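PDB 4F3V: ESX-1 secretion system protein EccA1 from Mycobacterium tuberculosis, which probably hydrolyses ATP to help power export of virulence factors by the ESX-1 type VII secretion system, the chain here being its N-terminal TPR domain. Local coordinates for residues 19-22 / 23-26; 57-60 / 61-64; 164-167 / 168-171. All blocks are in the same frame, centred on the assembly; numbering follows the deposited sequence.

Contact 1: residues 19-22 / 23-26; sequences PMSE and ARSL
Ser21 meets Arg24 through an N-cap: its OG accepts a hydrogen bond from the backbone N of Arg24 at 3.1 Å, with an N-H...O angle of 165°. The hydroxyl reaches that amide because OG stands anti to the backbone N of Ser21 (chi1 170°). Ser21 also supplies its carbonyl. Ser21 O takes the amide of Ser25 at 3.1 Å (N-H...O 167°), with the donor lying in the carbonyl plane, which starts the regular i to i+4 ladder. One residue on, Leu26 N gives to Glu22 O at 2.8 Å. Thus the amides of Arg24, Ser25 and Leu26 are all accounted for at the N-terminal end, the first by a side chain and the others by main-chain oxygens. Beside the cap, the extended Arg24 chain runs back along Ser21, bringing NH1 to within 3.4 Å of Ser21 CB, a van der Waals approach. The polar ends of two other side chains find partners beyond the turn: Glu22 OE2 makes a salt bridge to Arg48, which ends helix 40-48, and Ser25 OG hydrogen bonds to Ala14 O. The cap thus starts helix 22-35 where the chain turns back from helix 2-17, with helix 40-48 alongside.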
ATOM      1  N   PRO A  19       0.654  15.959  20.595  1.00 30.29           N
ATOM      2  CA  PRO A  19       0.161  15.134  21.703  1.00 32.98           C
ATOM      3  C   PRO A  19      -1.120  15.661  22.368  1.00 34.72           C
ATOM      4  O   PRO A  19      -1.797  14.894  23.014  1.00 39.70           O
ATOM      5  CB  PRO A  19       1.321  15.128  22.711  1.00 34.26           C
ATOM      6  CG  PRO A  19       2.438  15.904  22.112  1.00 33.29           C
ATOM      7  CD  PRO A  19       1.966  16.572  20.864  1.00 30.76           C
ATOM      8  N   MET A  20      -1.427  16.955  22.241  1.00 34.67           N
ATOM      9  CA  MET A  20      -2.589  17.581  22.914  1.00 35.76           C
ATOM     10  C   MET A  20      -3.836  17.466  22.038  1.00 34.45           C
ATOM     11  O   MET A  20      -4.896  17.079  22.512  1.00 34.81           O
ATOM     12  CB  MET A  20      -2.339  19.078  23.221  1.00 37.55           C
ATOM     13  CG  MET A  20      -1.207  19.390  24.229  1.00 39.82           C
ATOM     14  SD  MET A  20      -0.881  21.099  24.833  1.00 41.96           S
ATOM     15  CE  MET A  20       0.002  21.828  23.449  1.00 38.29           C
ATOM     16  N   SER A  21      -3.704  17.801  20.755  1.00 31.26           N
ATOM     17  CA  SER A  21      -4.862  17.857  19.874  1.00 30.89           C
ATOM     18  C   SER A  21      -4.453  17.838  18.411  1.00 28.97           C
ATOM     19  O   SER A  21      -3.979  18.833  17.870  1.00 26.87           O
ATOM     20  CB  SER A  21      -5.650  19.135  20.157  1.00 31.73           C
ATOM     21  OG  SER A  21      -6.644  19.327  19.179  1.00 32.17           O
ATOM     22  N   GLU A  22      -4.658  16.703  17.765  1.00 29.21           N
ATOM     23  CA  GLU A  22      -4.429  16.568  16.347  1.00 27.68           C
ATOM     24  C   GLU A  22      -5.289  17.528  15.545  1.00 26.40           C
ATOM     25  O   GLU A  22      -4.833  18.050  14.534  1.00 24.97           O
ATOM     26  CB  GLU A  22      -4.646  15.118  15.902  1.00 29.45           C
ATOM     27  CG  GLU A  22      -3.556  14.203  16.447  1.00 30.59           C
ATOM     28  CD  GLU A  22      -3.668  12.770  15.977  1.00 32.13           C
ATOM     29  OE1 GLU A  22      -4.549  12.480  15.154  1.00 34.81           O
ATOM     30  OE2 GLU A  22      -2.864  11.929  16.433  1.00 32.70           O
ATOM     31  N   ALA A  23      -6.501  17.784  16.008  1.00 26.44           N
ATOM     32  CA  ALA A  23      -7.400  18.732  15.352  1.00 26.83           C
ATOM     33  C   ALA A  23      -6.804  20.152  15.282  1.00 25.42           C
ATOM     34  O   ALA A  23      -6.873  20.796  14.258  1.00 24.36           O
ATOM     35  CB  ALA A  23      -8.765  18.747  16.059  1.00 28.59           C
ATOM     36  N   ARG A  24      -6.247  20.628  16.395  1.00 25.38           N
ATOM     37  CA  ARG A  24      -5.595  21.937  16.415  1.00 24.91           C
ATOM     38  C   ARG A  24      -4.299  21.954  15.572  1.00 22.48           C
ATOM     39  O   ARG A  24      -4.030  22.940  14.898  1.00 21.73           O
ATOM     40  CB  ARG A  24      -5.315  22.390  17.848  1.00 26.22           C
ATOM     41  CG  ARG A  24      -6.573  22.770  18.649  1.00 28.72           C
ATOM     42  CD  ARG A  24      -6.227  23.603  19.877  1.00 30.44           C
ATOM     43  NE  ARG A  24      -7.263  23.566  20.912  1.00 33.25           N
ATOM     44  CZ  ARG A  24      -7.227  22.714  21.938  1.00 34.45           C
ATOM     45  NH1 ARG A  24      -6.211  21.843  22.057  1.00 33.56           N
ATOM     46  NH2 ARG A  24      -8.187  22.718  22.846  1.00 36.47           N
ATOM     47  N   SER A  25      -3.511  20.882  15.634  1.00 20.77           N
ATOM     48  CA  SER A  25      -2.318  20.769  14.817  1.00 19.64           C
ATOM     49  C   SER A  25      -2.712  20.841  13.339  1.00 18.99           C
ATOM     50  O   SER A  25      -2.082  21.555  12.565  1.00 17.87           O
ATOM     51  CB  SER A  25      -1.582  19.454  15.065  1.00 19.46           C
ATOM     52  OG  SER A  25      -1.038  19.410  16.371  1.00 20.45           O
ATOM     53  N   LEU A  26      -3.771  20.137  12.969  1.00 19.69           N
ATOM     54  CA  LEU A  26      -4.264  20.149  11.576  1.00 19.59           C
ATOM     55  C   LEU A  26      -4.591  21.573  11.124  1.00 20.03           C
ATOM     56  O   LEU A  26      -4.248  21.955   9.994  1.00 19.49           O
ATOM     57  CB  LEU A  26      -5.475  19.228  11.409  1.00 20.88           C
ATOM     58  CG  LEU A  26      -6.080  19.087   9.997  1.00 21.42           C
ATOM     59  CD1 LEU A  26      -5.021  18.602   9.010  1.00 19.81           C
ATOM     60  CD2 LEU A  26      -7.356  18.216   9.971  1.00 23.14           C
TER

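Contact 2: residues 57-60 / 61-64; sequences LFRA and WYSR
Trp61 lies in the last turn of helix 54-62, in a domain of the TPR clan built from packed helices, and gives its N to Leu57 O at 3.0 Å. Its indole stacks with Phe108 of helix 101-115, which lies along this flank of the helix. Tyr62 continues the ladder, N to Phe58 O at 2.8 Å, and its side chain runs alongside that of Phe58, in the same direction. Tyr62 CB sits over one face of the Phe58 ring, 4.2 Å from its centroid and 21° off the normal, a CH-pi contact. The rings themselves meet obliquely, planes 41° apart, with Phe58 CZ 3.5 Å from Tyr62 CD1. Arg59 approaches the same tyrosine ring with its guanidinium, a long and at most weak cation-pi attraction, while its own guanidinium face is covered by Phe58 CE2. Ser63, the first residue to leave helical geometry, places OG between its backbone N and carbonyl carbon (chi1 64°). That torsion brings Ser63 OG to Arg59 O at 2.7 Å, joining the backbone bond from Ser63 N at 3.0 Å; the two donors come from opposite faces of the carbonyl plane. Arg64 then folds back over Trp61: NH1 lies 3.3 Å above the indole plane, over its centre, and the same NH1 donates to Trp61 O at 2.9 Å.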
ATOM      1  N   LEU A  57      -1.616  13.855  -0.150  1.00 22.92           N
ATOM      2  CA  LEU A  57      -0.494  12.988  -0.521  1.00 23.61           C
ATOM      3  C   LEU A  57       0.118  13.457  -1.876  1.00 23.26           C
ATOM      4  O   LEU A  57       1.341  13.488  -2.042  1.00 20.93           O
ATOM      5  CB  LEU A  57      -0.967  11.552  -0.614  1.00 26.70           C
ATOM      6  CG  LEU A  57       0.029  10.393  -0.433  1.00 28.48           C
ATOM      7  CD1 LEU A  57       1.228  10.714   0.440  1.00 26.74           C
ATOM      8  CD2 LEU A  57      -0.777   9.232   0.134  1.00 30.22           C
ATOM      9  N   PHE A  58      -0.733  13.857  -2.825  1.00 23.61           N
ATOM     10  CA  PHE A  58      -0.214  14.357  -4.098  1.00 24.69           C
ATOM     11  C   PHE A  58       0.685  15.568  -3.881  1.00 22.06           C
ATOM     12  O   PHE A  58       1.748  15.686  -4.497  1.00 20.00           O
ATOM     13  CB  PHE A  58      -1.320  14.717  -5.110  1.00 27.63           C
ATOM     14  CG  PHE A  58      -0.829  15.590  -6.242  1.00 30.16           C
ATOM     15  CD1 PHE A  58      -0.125  15.043  -7.303  1.00 31.63           C
ATOM     16  CD2 PHE A  58      -1.028  16.978  -6.231  1.00 31.74           C
ATOM     17  CE1 PHE A  58       0.358  15.837  -8.342  1.00 33.02           C
ATOM     18  CE2 PHE A  58      -0.528  17.779  -7.266  1.00 32.66           C
ATOM     19  CZ  PHE A  58       0.164  17.203  -8.310  1.00 33.02           C
ATOM     20  N   ARG A  59       0.246  16.469  -3.010  1.00 21.07           N
ATOM     21  CA  ARG A  59       0.972  17.699  -2.781  1.00 20.35           C
ATOM     22  C   ARG A  59       2.283  17.434  -2.093  1.00 18.37           C
ATOM     23  O   ARG A  59       3.259  18.138  -2.350  1.00 17.00           O
ATOM     24  CB  ARG A  59       0.123  18.703  -2.007  1.00 21.88           C
ATOM     25  CG  ARG A  59      -0.993  19.247  -2.863  1.00 25.48           C
ATOM     26  CD  ARG A  59      -0.566  20.587  -3.422  1.00 28.28           C
ATOM     27  NE  ARG A  59      -1.372  20.944  -4.573  1.00 32.93           N
ATOM     28  CZ  ARG A  59      -0.908  21.457  -5.719  1.00 36.46           C
ATOM     29  NH1 ARG A  59       0.393  21.701  -5.931  1.00 37.02           N
ATOM     30  NH2 ARG A  59      -1.769  21.723  -6.682  1.00 39.85           N
ATOM     31  N   ALA A  60       2.297  16.458  -1.177  1.00 17.42           N
ATOM     32  CA  ALA A  60       3.526  16.100  -0.488  1.00 16.28           C
ATOM     33  C   ALA A  60       4.524  15.593  -1.530  1.00 16.44           C
ATOM     34  O   ALA A  60       5.692  16.007  -1.551  1.00 15.95           O
ATOM     35  CB  ALA A  60       3.269  15.058   0.592  1.00 16.56           C
ATOM     36  N   TRP A  61       4.044  14.761  -2.444  1.00 17.63           N
ATOM     37  CA  TRP A  61       4.877  14.246  -3.518  1.00 18.64           C
ATOM     38  C   TRP A  61       5.360  15.318  -4.477  1.00 18.85           C
ATOM     39  O   TRP A  61       6.547  15.369  -4.849  1.00 17.97           O
ATOM     40  CB  TRP A  61       4.116  13.170  -4.267  1.00 20.62           C
ATOM     41  CG  TRP A  61       4.720  12.815  -5.592  1.00 22.56           C
ATOM     42  CD1 TRP A  61       4.230  13.125  -6.858  1.00 24.24           C
ATOM     43  CD2 TRP A  61       5.968  12.127  -5.824  1.00 23.58           C
ATOM     44  NE1 TRP A  61       5.075  12.663  -7.826  1.00 25.78           N
ATOM     45  CE2 TRP A  61       6.129  12.041  -7.270  1.00 25.03           C
ATOM     46  CE3 TRP A  61       6.927  11.593  -5.012  1.00 23.79           C
ATOM     47  CZ2 TRP A  61       7.226  11.445  -7.857  1.00 26.57           C
ATOM     48  CZ3 TRP A  61       8.043  10.979  -5.618  1.00 25.39           C
ATOM     49  CH2 TRP A  61       8.173  10.902  -7.009  1.00 26.29           C
ATOM     50  N   TYR A  62       4.443  16.173  -4.912  1.00 19.46           N
ATOM     51  CA  TYR A  62       4.750  17.243  -5.862  1.00 20.74           C
ATOM     52  C   TYR A  62       5.801  18.221  -5.308  1.00 18.98           C
ATOM     53  O   TYR A  62       6.639  18.713  -6.053  1.00 18.55           O
ATOM     54  CB  TYR A  62       3.456  17.988  -6.223  1.00 23.73           C
ATOM     55  CG  TYR A  62       3.576  18.977  -7.357  1.00 28.09           C
ATOM     56  CD1 TYR A  62       3.329  18.594  -8.682  1.00 31.44           C
ATOM     57  CD2 TYR A  62       3.904  20.311  -7.110  1.00 30.34           C
ATOM     58  CE1 TYR A  62       3.442  19.518  -9.731  1.00 35.19           C
ATOM     59  CE2 TYR A  62       4.002  21.240  -8.134  1.00 32.74           C
ATOM     60  CZ  TYR A  62       3.778  20.847  -9.445  1.00 35.92           C
ATOM     61  OH  TYR A  62       3.899  21.779 -10.478  1.00 41.84           O
ATOM     62  N   SER A  63       5.748  18.477  -4.001  1.00 17.31           N
ATOM     63  CA  SER A  63       6.695  19.376  -3.335  1.00 16.85           C
ATOM     64  C   SER A  63       7.869  18.647  -2.636  1.00 16.35           C
ATOM     65  O   SER A  63       8.554  19.226  -1.764  1.00 15.41           O
ATOM     66  CB  SER A  63       5.922  20.257  -2.322  1.00 16.12           C
ATOM     67  OG  SER A  63       5.354  19.494  -1.293  1.00 15.30           O
ATOM     68  N   ARG A  64       8.123  17.404  -3.034  1.00 15.91           N
ATOM     69  CA  ARG A  64       9.129  16.576  -2.382  1.00 16.05           C
ATOM     70  C   ARG A  64      10.560  17.180  -2.308  1.00 16.60           C
ATOM     71  O   ARG A  64      11.323  16.863  -1.394  1.00 16.29           O
ATOM     72  CB  ARG A  64       9.208  15.210  -3.072  1.00 16.83           C
ATOM     73  CG  ARG A  64       9.689  15.254  -4.509  1.00 18.21           C
ATOM     74  CD  ARG A  64       9.497  13.915  -5.201  1.00 19.56           C
ATOM     75  NE  ARG A  64       9.891  13.966  -6.598  1.00 20.93           N
ATOM     76  CZ  ARG A  64       9.134  14.396  -7.603  1.00 21.51           C
ATOM     77  NH1 ARG A  64       7.915  14.884  -7.397  1.00 21.14           N
ATOM     78  NH2 ARG A  64       9.609  14.332  -8.830  1.00 23.00           N
TER

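Contact 3: residues 164-167 / 168-171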
ATOM      1  N   TRP A 164      15.640 -10.786  -0.147  1.00 48.76           N
ATOM      2  CA  TRP A 164      15.457  -9.462   0.447  1.00 46.30           C
ATOM      3  C   TRP A 164      16.001  -9.375   1.864  1.00 49.10           C
ATOM      4  O   TRP A 164      16.009 -10.378   2.574  1.00 48.24           O
ATOM      5  CB  TRP A 164      13.990  -9.095   0.418  1.00 41.22           C
ATOM      6  CG  TRP A 164      13.467  -8.891  -0.978  1.00 37.25           C
ATOM      7  CD1 TRP A 164      14.104  -9.172  -2.189  1.00 36.60           C
ATOM      8  CD2 TRP A 164      12.154  -8.409  -1.351  1.00 34.49           C
ATOM      9  NE1 TRP A 164      13.306  -8.858  -3.247  1.00 35.05           N
ATOM     10  CE2 TRP A 164      12.125  -8.392  -2.823  1.00 33.16           C
ATOM     11  CE3 TRP A 164      11.048  -7.971  -0.649  1.00 32.78           C
ATOM     12  CZ2 TRP A 164      11.033  -7.984  -3.517  1.00 31.49           C
ATOM     13  CZ3 TRP A 164       9.943  -7.557  -1.373  1.00 31.95           C
ATOM     14  CH2 TRP A 164       9.935  -7.567  -2.779  1.00 31.25           C
ATOM     15  N   PRO A 165      16.449  -8.171   2.300  1.00 50.99           N
ATOM     16  CA  PRO A 165      16.900  -8.045   3.703  1.00 54.38           C
ATOM     17  C   PRO A 165      15.713  -8.150   4.680  1.00 54.30           C
ATOM     18  O   PRO A 165      15.682  -8.978   5.611  1.00 59.33           O
ATOM     19  CB  PRO A 165      17.491  -6.615   3.778  1.00 52.44           C
ATOM     20  CG  PRO A 165      17.638  -6.164   2.364  1.00 51.39           C
ATOM     21  CD  PRO A 165      16.591  -6.896   1.573  1.00 50.11           C
ATOM     22  N   ASP A 166      14.717  -7.331   4.381  1.00 48.29           N
ATOM     23  CA  ASP A 166      13.609  -7.053   5.249  1.00 44.51           C
ATOM     24  C   ASP A 166      12.699  -8.283   5.228  1.00 43.07           C
ATOM     25  O   ASP A 166      12.033  -8.543   4.234  1.00 39.97           O
ATOM     26  CB  ASP A 166      12.933  -5.799   4.694  1.00 42.08           C
ATOM     27  CG  ASP A 166      11.773  -5.341   5.519  1.00 41.02           C
ATOM     28  OD1 ASP A 166      11.275  -6.155   6.313  1.00 39.88           O
ATOM     29  OD2 ASP A 166      11.360  -4.164   5.351  1.00 38.50           O
ATOM     30  N   LYS A 167      12.716  -9.054   6.315  1.00 42.79           N
ATOM     31  CA  LYS A 167      11.982 -10.316   6.363  1.00 43.19           C
ATOM     32  C   LYS A 167      10.468 -10.115   6.450  1.00 37.85           C
ATOM     33  O   LYS A 167       9.714 -11.001   6.046  1.00 36.31           O
ATOM     34  CB  LYS A 167      12.468 -11.228   7.494  1.00 47.92           C
ATOM     35  CG  LYS A 167      13.857 -11.811   7.258  1.00 52.42           C
ATOM     36  CD  LYS A 167      14.032 -13.217   7.829  1.00 57.26           C
ATOM     37  CE  LYS A 167      15.480 -13.447   8.250  1.00 61.13           C
ATOM     38  NZ  LYS A 167      15.709 -14.839   8.719  1.00 63.80           N
ATOM     39  N   PHE A 168      10.042  -8.971   6.984  1.00 36.99           N
ATOM     40  CA  PHE A 168       8.642  -8.612   6.972  1.00 34.04           C
ATOM     41  C   PHE A 168       8.211  -8.452   5.521  1.00 31.07           C
ATOM     42  O   PHE A 168       7.223  -9.041   5.089  1.00 27.68           O
ATOM     43  CB  PHE A 168       8.377  -7.321   7.763  1.00 33.74           C
ATOM     44  CG  PHE A 168       6.927  -6.923   7.794  1.00 32.43           C
ATOM     45  CD1 PHE A 168       6.371  -6.190   6.749  1.00 30.92           C
ATOM     46  CD2 PHE A 168       6.101  -7.319   8.842  1.00 32.38           C
ATOM     47  CE1 PHE A 168       5.027  -5.846   6.754  1.00 30.05           C
ATOM     48  CE2 PHE A 168       4.756  -6.975   8.857  1.00 31.60           C
ATOM     49  CZ  PHE A 168       4.222  -6.238   7.810  1.00 30.76           C
ATOM     50  N   LEU A 169       8.949  -7.636   4.780  1.00 30.89           N
ATOM     51  CA  LEU A 169       8.584  -7.332   3.401  1.00 30.51           C
ATOM     52  C   LEU A 169       8.765  -8.558   2.485  1.00 28.26           C
ATOM     53  O   LEU A 169       7.986  -8.753   1.558  1.00 26.55           O
ATOM     54  CB  LEU A 169       9.381  -6.128   2.905  1.00 33.10           C
ATOM     55  CG  LEU A 169       8.606  -5.005   2.193  1.00 34.04           C
ATOM     56  CD1 LEU A 169       7.275  -4.635   2.863  1.00 35.82           C
ATOM     57  CD2 LEU A 169       9.457  -3.749   2.156  1.00 37.03           C
ATOM     58  N   ALA A 170       9.768  -9.393   2.768  1.00 28.01           N
ATOM     59  CA  ALA A 170       9.922 -10.689   2.071  1.00 27.76           C
ATOM     60  C   ALA A 170       8.692 -11.588   2.275  1.00 25.45           C
ATOM     61  O   ALA A 170       8.193 -12.234   1.338  1.00 24.09           O
ATOM     62  CB  ALA A 170      11.202 -11.395   2.526  1.00 29.10           C
ATOM     63  N   GLY A 171       8.178 -11.567   3.499  1.00 25.19           N
ATOM     64  CA  GLY A 171       6.926 -12.242   3.831  1.00 23.83           C
ATOM     65  C   GLY A 171       5.734 -11.685   3.073  1.00 22.30           C
ATOM     66  O   GLY A 171       4.946 -12.456   2.505  1.00 21.05           O
TER
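Asp166 OD1 receives two amides of the chain ahead. The stronger bond comes from Leu169 N at 3.2 Å and is nearly straight (169°), arriving from above the carboxylate plane; the second, from Phe168 N at 3.1 Å, is weak, its N-H...O angle only 121°. CG stands anti to the backbone N of Asp166 (chi1 -178°), and this rotation swings the carboxylate across to the turn. The carboxylate also packs against Leu169, whose CB is 3.6 Å from Asp166 CG, the two side chains crossing at a slant. The carbonyl of the same aspartate is used too: Ala170 N donates to Asp166 O at 2.8 Å, in the carbonyl plane. The side-chain bonds of Asp166 OD1 make this residue the N-cap of helix 167-183, at the end of the loop after helix 151-158; the negative carboxylate would be expected to interact favourably with the positive end of the helix dipole. Gly171 N then bonds to Lys167 O at 3.0 Å, its donor well above the carbonyl plane. Outside the cap, Trp164 lies against the first turn, its six-membered ring bringing CZ3 to 3.7 Å from Leu169 O, while its CB rests 4.2 Å from Ala170 CB. The indole in turn touches His135 and Ala138 of helix 134-147, which probably help to place it, and its NE1 makes a weak hydrogen bond to Ser160 OG. Leu169, buried, reaches the same helix at His135 and Leu136. The Phe168 ring touches the loop residues Ile94, Pro201 and Ala205.

In the fold
From the N terminus, contact 1 comes first, closing the loop after helix 2-17 and starting helix 22-35. Contact 2 follows at the other kind of boundary, the C-terminal end of helix 54-62. Contact 3 again begins a helix, 167-183, after the loop from helix 151-158. The three lie in series, with none nested in or crossing another, and none touch. The centres of contacts 1 and 2 are about 22 Å apart. Between the centres of contacts 2 and 3 the distance is about 27 Å. The centres of contacts 1 and 3 lie about 34 Å apart. Helix 40-48 borders the first two, through Arg48 and Trp43 respectively. Contact 2 joins it to helix 101-115, whereas contact 3 packs on helix 134-147.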